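Local coordinates for protein aryl acylamidase (bacterium CSBL00001, PDB 4YJ6) that is an amidase signature enzyme that probably hydrolyses the amide bond of aryl acylamides, at residues N196-P208 with D463-A475. Residues are numbered along the deposited sequence; the frame is centred on the assembly and turned at random.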
ATOM      1  N   ASN A 196      -4.944   9.143   6.337  1.00 11.08           N
ATOM      2  CA  ASN A 196      -6.213   8.827   7.009  1.00 12.38           C
ATOM      3  C   ASN A 196      -6.989   7.786   6.211  1.00 13.07           C
ATOM      4  O   ASN A 196      -8.203   7.817   6.196  1.00 12.41           O
ATOM      5  CB  ASN A 196      -7.106  10.104   7.187  1.00 13.40           C
ATOM      6  CG  ASN A 196      -8.177   9.930   8.228  1.00 12.42           C
ATOM      7  OD1 ASN A 196      -7.868   9.679   9.391  1.00 14.15           O
ATOM      8  ND2 ASN A 196      -9.440  10.096   7.837  1.00 13.91           N
ATOM      9  N   THR A 197      -6.282   6.873   5.541  1.00 11.69           N
ATOM     10  CA  THR A 197      -6.963   5.781   4.860  1.00 12.80           C
ATOM     11  C   THR A 197      -6.555   4.428   5.430  1.00 12.72           C
ATOM     12  O   THR A 197      -5.616   4.324   6.222  1.00 10.12           O
ATOM     13  CB  THR A 197      -6.731   5.849   3.355  1.00 11.70           C
ATOM     14  OG1 THR A 197      -5.329   5.980   3.079  1.00 11.42           O
ATOM     15  CG2 THR A 197      -7.480   7.086   2.768  1.00 13.29           C
ATOM     16  N   TYR A 198      -7.339   3.409   5.086  1.00 11.02           N
ATOM     17  CA  TYR A 198      -7.103   2.068   5.611  1.00 11.82           C
ATOM     18  C   TYR A 198      -6.311   1.270   4.591  1.00 11.15           C
ATOM     19  O   TYR A 198      -6.740   1.119   3.440  1.00 11.37           O
ATOM     20  CB  TYR A 198      -8.449   1.433   5.876  1.00 10.08           C
ATOM     21  CG  TYR A 198      -8.366   0.017   6.436  1.00 10.85           C
ATOM     22  CD1 TYR A 198      -7.924  -0.209   7.747  1.00 10.15           C
ATOM     23  CD2 TYR A 198      -8.732  -1.081   5.663  1.00 11.83           C
ATOM     24  CE1 TYR A 198      -7.876  -1.490   8.267  1.00 10.34           C
ATOM     25  CE2 TYR A 198      -8.669  -2.370   6.166  1.00 10.42           C
ATOM     26  CZ  TYR A 198      -8.237  -2.569   7.463  1.00 12.29           C
ATOM     27  OH  TYR A 198      -8.182  -3.833   7.956  1.00 11.36           O
ATOM     28  N   GLY A 199      -5.153   0.754   4.991  1.00 11.05           N
ATOM     29  CA  GLY A 199      -4.296   0.042   4.056  1.00 10.41           C
ATOM     30  C   GLY A 199      -4.158  -1.386   4.527  1.00 11.39           C
ATOM     31  O   GLY A 199      -3.632  -1.606   5.623  1.00 10.46           O
ATOM     32  N   PHE A 200      -4.577  -2.355   3.701  1.00  9.75           N
ATOM     33  CA  PHE A 200      -4.574  -3.763   4.119  1.00  8.87           C
ATOM     34  C   PHE A 200      -3.466  -4.552   3.412  1.00  8.43           C
ATOM     35  O   PHE A 200      -3.525  -4.714   2.178  1.00  9.24           O
ATOM     36  CB  PHE A 200      -5.929  -4.456   3.833  1.00  9.95           C
ATOM     37  CG  PHE A 200      -6.038  -5.792   4.518  1.00 10.92           C
ATOM     38  CD1 PHE A 200      -6.530  -5.868   5.815  1.00 10.36           C
ATOM     39  CD2 PHE A 200      -5.606  -6.948   3.901  1.00 10.65           C
ATOM     40  CE1 PHE A 200      -6.608  -7.085   6.489  1.00 12.13           C
ATOM     41  CE2 PHE A 200      -5.679  -8.176   4.556  1.00 11.98           C
ATOM     42  CZ  PHE A 200      -6.163  -8.235   5.864  1.00 10.06           C
ATOM     43  N   GLN A 201      -2.485  -5.038   4.185  1.00  8.05           N
ATOM     44  CA  GLN A 201      -1.359  -5.837   3.667  1.00  9.81           C
ATOM     45  C   GLN A 201      -1.614  -7.309   4.036  1.00  8.99           C
ATOM     46  O   GLN A 201      -1.499  -7.696   5.208  1.00  9.33           O
ATOM     47  CB  GLN A 201      -0.015  -5.325   4.248  1.00 10.08           C
ATOM     48  CG  GLN A 201       1.207  -6.250   3.922  1.00 10.05           C
ATOM     49  CD  GLN A 201       1.655  -6.983   5.163  1.00  9.22           C
ATOM     50  OE1 GLN A 201       1.978  -6.345   6.174  1.00 10.57           O
ATOM     51  NE2 GLN A 201       1.653  -8.313   5.123  1.00  9.51           N
ATOM     52  N   PRO A 202      -1.965  -8.128   3.047  1.00  8.40           N
ATOM     53  CA  PRO A 202      -2.382  -9.504   3.364  1.00  7.16           C
ATOM     54  C   PRO A 202      -1.230 -10.407   3.775  1.00  8.20           C
ATOM     55  O   PRO A 202      -0.053 -10.093   3.528  1.00  9.47           O
ATOM     56  CB  PRO A 202      -2.970 -10.036   2.010  1.00  9.87           C
ATOM     57  CG  PRO A 202      -2.938  -8.901   1.062  1.00 14.28           C
ATOM     58  CD  PRO A 202      -1.985  -7.848   1.600  1.00  9.75           C
ATOM     59  N   SER A 203      -1.569 -11.560   4.362  1.00  7.81           N
ATOM     60  CA  SER A 203      -0.574 -12.583   4.664  1.00  8.75           C
ATOM     61  C   SER A 203       0.185 -12.954   3.408  1.00  8.25           C
ATOM     62  O   SER A 203      -0.416 -13.002   2.335  1.00  9.36           O
ATOM     63  CB  SER A 203      -1.297 -13.861   5.150  1.00 10.02           C
ATOM     64  OG  SER A 203      -1.960 -13.610   6.380  1.00  8.36           O
ATOM     65  N   ILE A 204       1.458 -13.352   3.533  1.00  7.16           N
ATOM     66  CA  ILE A 204       2.137 -13.851   2.340  1.00  7.84           C
ATOM     67  C   ILE A 204       1.352 -15.073   1.783  1.00  9.07           C
ATOM     68  O   ILE A 204       0.908 -15.966   2.517  1.00 10.40           O
ATOM     69  CB  ILE A 204       3.662 -14.145   2.615  1.00  9.70           C
ATOM     70  CG1 ILE A 204       4.365 -14.600   1.315  1.00 10.28           C
ATOM     71  CG2 ILE A 204       3.827 -15.250   3.707  1.00 10.45           C
ATOM     72  CD1 ILE A 204       4.430 -13.478   0.171  1.00 12.04           C
ATOM     73  N   GLY A 205       1.199 -15.097   0.454  1.00  8.05           N
ATOM     74  CA  GLY A 205       0.455 -16.169  -0.214  1.00 10.49           C
ATOM     75  C   GLY A 205      -1.040 -15.970  -0.302  1.00 11.04           C
ATOM     76  O   GLY A 205      -1.709 -16.751  -0.977  1.00  9.68           O
ATOM     77  N   ARG A 206      -1.585 -14.981   0.396  1.00  8.88           N
ATOM     78  CA  ARG A 206      -3.029 -14.742   0.399  1.00  8.55           C
ATOM     79  C   ARG A 206      -3.502 -14.160  -0.935  1.00 10.09           C
ATOM     80  O   ARG A 206      -4.491 -14.616  -1.494  1.00  9.62           O
ATOM     81  CB  ARG A 206      -3.384 -13.777   1.562  1.00  9.30           C
ATOM     82  CG  ARG A 206      -4.890 -13.502   1.708  1.00  9.77           C
ATOM     83  CD  ARG A 206      -5.646 -14.776   2.122  1.00 10.59           C
ATOM     84  NE  ARG A 206      -5.274 -15.139   3.482  1.00  9.32           N
ATOM     85  CZ  ARG A 206      -5.262 -16.385   3.968  1.00  8.96           C
ATOM     86  NH1 ARG A 206      -5.568 -17.434   3.221  1.00  9.08           N
ATOM     87  NH2 ARG A 206      -4.944 -16.576   5.255  1.00  9.37           N
ATOM     88  N   VAL A 207      -2.802 -13.151  -1.432  1.00  7.97           N
ATOM     89  CA  VAL A 207      -3.072 -12.577  -2.778  1.00  9.50           C
ATOM     90  C   VAL A 207      -1.887 -12.929  -3.680  1.00  8.61           C
ATOM     91  O   VAL A 207      -0.722 -12.761  -3.295  1.00  9.90           O
ATOM     92  CB  VAL A 207      -3.180 -11.027  -2.662  1.00 10.51           C
ATOM     93  CG1 VAL A 207      -3.363 -10.337  -4.051  1.00  9.07           C
ATOM     94  CG2 VAL A 207      -4.316 -10.655  -1.731  1.00  9.61           C
ATOM     95  N   PRO A 208      -2.148 -13.448  -4.877  1.00  9.32           N
ATOM     96  CA  PRO A 208      -1.020 -13.846  -5.732  1.00  9.99           C
ATOM     97  C   PRO A 208      -0.084 -12.678  -6.013  1.00 12.56           C
ATOM     98  O   PRO A 208      -0.553 -11.538  -6.155  1.00 10.87           O
ATOM     99  CB  PRO A 208      -1.699 -14.277  -7.066  1.00 12.87           C
ATOM    100  CG  PRO A 208      -3.141 -14.561  -6.725  1.00 13.81           C
ATOM    101  CD  PRO A 208      -3.479 -13.714  -5.483  1.00 10.84           C
ATOM    102  N   ASP A 463      -1.330 -12.926  13.518  1.00  9.17           N
ATOM    103  CA  ASP A 463      -0.481 -14.114  13.380  1.00 10.18           C
ATOM    104  C   ASP A 463      -0.423 -14.469  11.899  1.00  9.88           C
ATOM    105  O   ASP A 463      -1.241 -13.996  11.098  1.00  9.44           O
ATOM    106  CB  ASP A 463      -1.135 -15.262  14.159  1.00 10.69           C
ATOM    107  CG  ASP A 463      -0.235 -16.457  14.367  1.00 12.60           C
ATOM    108  OD1 ASP A 463       0.979 -16.416  14.091  1.00 11.55           O
ATOM    109  OD2 ASP A 463      -0.779 -17.465  14.876  1.00 16.39           O
ATOM    110  N   ARG A 464       0.553 -15.293  11.529  1.00  9.49           N
ATOM    111  CA  ARG A 464       0.573 -15.771  10.135  1.00  9.68           C
ATOM    112  C   ARG A 464      -0.789 -16.297   9.724  1.00  9.98           C
ATOM    113  O   ARG A 464      -1.407 -17.082  10.430  1.00 10.05           O
ATOM    114  CB  ARG A 464       1.670 -16.855   9.952  1.00  9.66           C
ATOM    115  CG  ARG A 464       3.120 -16.293  10.073  1.00 12.85           C
ATOM    116  CD  ARG A 464       3.641 -15.554   8.788  1.00 12.48           C
ATOM    117  NE  ARG A 464       3.714 -16.473   7.677  1.00 18.93           N
ATOM    118  CZ  ARG A 464       4.768 -16.747   6.912  1.00 14.08           C
ATOM    119  NH1 ARG A 464       5.967 -16.124   6.964  1.00 12.62           N
ATOM    120  NH2 ARG A 464       4.573 -17.636   5.993  1.00 12.11           N
ATOM    121  N   GLN A 465      -1.252 -15.854   8.544  1.00  8.65           N
ATOM    122  CA  GLN A 465      -2.530 -16.285   7.943  1.00  7.20           C
ATOM    123  C   GLN A 465      -3.783 -15.857   8.705  1.00 10.64           C
ATOM    124  O   GLN A 465      -4.891 -16.299   8.373  1.00 12.29           O
ATOM    125  CB  GLN A 465      -2.525 -17.789   7.612  1.00  8.43           C
ATOM    126  CG  GLN A 465      -1.744 -18.034   6.294  1.00  9.64           C
ATOM    127  CD  GLN A 465      -1.337 -19.481   6.151  1.00 10.86           C
ATOM    128  OE1 GLN A 465      -2.115 -20.318   5.709  1.00  9.81           O
ATOM    129  NE2 GLN A 465      -0.126 -19.795   6.565  1.00 10.94           N
ATOM    130  N   ALA A 466      -3.624 -14.958   9.683  1.00 10.33           N
ATOM    131  CA  ALA A 466      -4.781 -14.493  10.440  1.00 11.93           C
ATOM    132  C   ALA A 466      -5.343 -13.185   9.875  1.00  9.46           C
ATOM    133  O   ALA A 466      -5.647 -12.231  10.602  1.00 10.75           O
ATOM    134  CB  ALA A 466      -4.424 -14.347  11.958  1.00  9.22           C
ATOM    135  N   ASP A 467      -5.517 -13.142   8.560  1.00  9.74           N
ATOM    136  CA  ASP A 467      -6.095 -11.969   7.921  1.00  9.24           C
ATOM    137  C   ASP A 467      -7.446 -11.592   8.514  1.00 10.75           C
ATOM    138  O   ASP A 467      -7.743 -10.405   8.680  1.00 10.31           O
ATOM    139  CB  ASP A 467      -6.318 -12.237   6.431  1.00  8.77           C
ATOM    140  CG  ASP A 467      -5.039 -12.605   5.698  1.00 10.75           C
ATOM    141  OD1 ASP A 467      -4.524 -13.703   5.980  1.00 10.07           O
ATOM    142  OD2 ASP A 467      -4.550 -11.772   4.903  1.00 10.93           O
ATOM    143  N   LEU A 468      -8.278 -12.583   8.828  1.00  9.40           N
ATOM    144  CA  LEU A 468      -9.627 -12.229   9.309  1.00 12.14           C
ATOM    145  C   LEU A 468      -9.530 -11.589  10.714  1.00 10.87           C
ATOM    146  O   LEU A 468     -10.322 -10.724  11.040  1.00 11.44           O
ATOM    147  CB  LEU A 468     -10.536 -13.473   9.378  1.00 11.65           C
ATOM    148  CG  LEU A 468     -10.846 -14.104   8.011  1.00 17.77           C
ATOM    149  CD1 LEU A 468     -11.973 -15.147   8.075  1.00 19.69           C
ATOM    150  CD2 LEU A 468     -11.196 -13.064   7.045  1.00 17.13           C
ATOM    151  N   ASP A 469      -8.545 -11.981  11.523  1.00 10.46           N
ATOM    152  CA  ASP A 469      -8.378 -11.352  12.851  1.00 12.58           C
ATOM    153  C   ASP A 469      -8.041  -9.871  12.660  1.00 13.49           C
ATOM    154  O   ASP A 469      -8.460  -9.010  13.443  1.00 11.88           O
ATOM    155  CB  ASP A 469      -7.222 -11.998  13.634  1.00 12.59           C
ATOM    156  CG  ASP A 469      -7.574 -13.351  14.254  1.00 17.98           C
ATOM    157  OD1 ASP A 469      -8.772 -13.716  14.298  1.00 17.64           O
ATOM    158  OD2 ASP A 469      -6.628 -14.041  14.732  1.00 15.17           O
ATOM    159  N   VAL A 470      -7.233  -9.573  11.650  1.00 10.72           N
ATOM    160  CA  VAL A 470      -6.853  -8.179  11.366  1.00 10.55           C
ATOM    161  C   VAL A 470      -8.099  -7.405  10.930  1.00 11.02           C
ATOM    162  O   VAL A 470      -8.323  -6.287  11.396  1.00 11.36           O
ATOM    163  CB  VAL A 470      -5.762  -8.077  10.301  1.00 11.26           C
ATOM    164  CG1 VAL A 470      -5.438  -6.595   9.966  1.00 10.47           C
ATOM    165  CG2 VAL A 470      -4.488  -8.789  10.790  1.00 12.08           C
ATOM    166  N   ILE A 471      -8.893  -7.985  10.037  1.00 10.70           N
ATOM    167  CA  ILE A 471     -10.144  -7.340   9.613  1.00 10.13           C
ATOM    168  C   ILE A 471     -11.037  -7.115  10.858  1.00 12.33           C
ATOM    169  O   ILE A 471     -11.587  -6.044  11.037  1.00 10.39           O
ATOM    170  CB  ILE A 471     -10.915  -8.191   8.588  1.00 10.94           C
ATOM    171  CG1 ILE A 471     -10.166  -8.256   7.238  1.00  8.80           C
ATOM    172  CG2 ILE A 471     -12.313  -7.647   8.378  1.00 10.48           C
ATOM    173  CD1 ILE A 471     -10.125  -6.919   6.463  1.00 12.15           C
ATOM    174  N   ALA A 472     -11.190  -8.136  11.698  1.00 11.15           N
ATOM    175  CA  ALA A 472     -12.116  -8.031  12.847  1.00 13.36           C
ATOM    176  C   ALA A 472     -11.683  -6.882  13.769  1.00 13.50           C
ATOM    177  O   ALA A 472     -12.502  -6.025  14.186  1.00 13.03           O
ATOM    178  CB  ALA A 472     -12.146  -9.327  13.623  1.00 14.18           C
ATOM    179  N   ALA A 473     -10.403  -6.849  14.103  1.00 11.28           N
ATOM    180  CA  ALA A 473      -9.911  -5.772  14.981  1.00 10.73           C
ATOM    181  C   ALA A 473     -10.042  -4.386  14.315  1.00 14.36           C
ATOM    182  O   ALA A 473     -10.337  -3.375  14.985  1.00 12.32           O
ATOM    183  CB  ALA A 473      -8.456  -6.047  15.348  1.00 11.40           C
ATOM    184  N   SER A 474      -9.768  -4.324  13.010  1.00 10.90           N
ATOM    185  CA  SER A 474      -9.842  -3.072  12.283  1.00 11.06           C
ATOM    186  C   SER A 474     -11.273  -2.550  12.308  1.00 10.95           C
ATOM    187  O   SER A 474     -11.489  -1.358  12.517  1.00 12.36           O
ATOM    188  CB  SER A 474      -9.404  -3.279  10.807  1.00 11.60           C
ATOM    189  OG  SER A 474      -8.039  -3.681  10.745  1.00 10.27           O
ATOM    190  N   ALA A 475     -12.241  -3.426  12.028  1.00 10.19           N
ATOM    191  CA  ALA A 475     -13.637  -2.977  11.965  1.00 11.46           C
ATOM    192  C   ALA A 475     -14.117  -2.582  13.364  1.00 14.42           C
ATOM    193  O   ALA A 475     -14.906  -1.669  13.502  1.00 14.51           O
ATOM    194  CB  ALA A 475     -14.553  -4.056  11.380  1.00 11.82           C
TER
HETATM  195  O   HOH W   1      -4.769 -19.483   5.264  1.00 10.36           O
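Torsions on both sides bring R206 and D467 together: CG of R206 is turned away from its backbone N (chi1 -177°), and the chain then bends twice to bring the guanidinium alongside D467, whose carboxylate sits beside its own backbone N (chi1 -59°). The setting is the mixed alpha/beta core of the amidase signature fold, where helix 467-475 packs on strand 198-201 and the loop after it, nearly antiparallel to the strand at 10.3 Å between axes. It illustrates how one buried acid in the first turn of a helix can organise a loop. In a side-on salt bridge, R206 spends NE and NH2 on a single oxygen, D467 OD1, 3.0 Å from each; the oxygen lies in the guanidinium plane, whereas both nitrogens come to it from above the plane of the carboxylate. S203 OG gives OD1 its third bond, at 2.6 Å, while the backbone N of S203 makes a nearly straight one (170°) to OD2 from the syn side. With an alanine in place of D467, the R206 guanidinium would probably lose its charge partner here, and the S203 hydroxyl and N-H the acceptors that join this loop to the helix start. Farther along the helix the contact turns apolar: the F200 ring, whose edge faces D467 OD2, brings CE1 to 3.5 Å from CD1 of I471 and also touches V470 CG1; M238 of helix 231-241 packs against F200 too. At the far end, the Y198 hydroxyl donates to S474 OG (2.8 Å), which in turn donates its own hydrogen bond to V470 O, reaching that carbonyl from the face opposite S474 N.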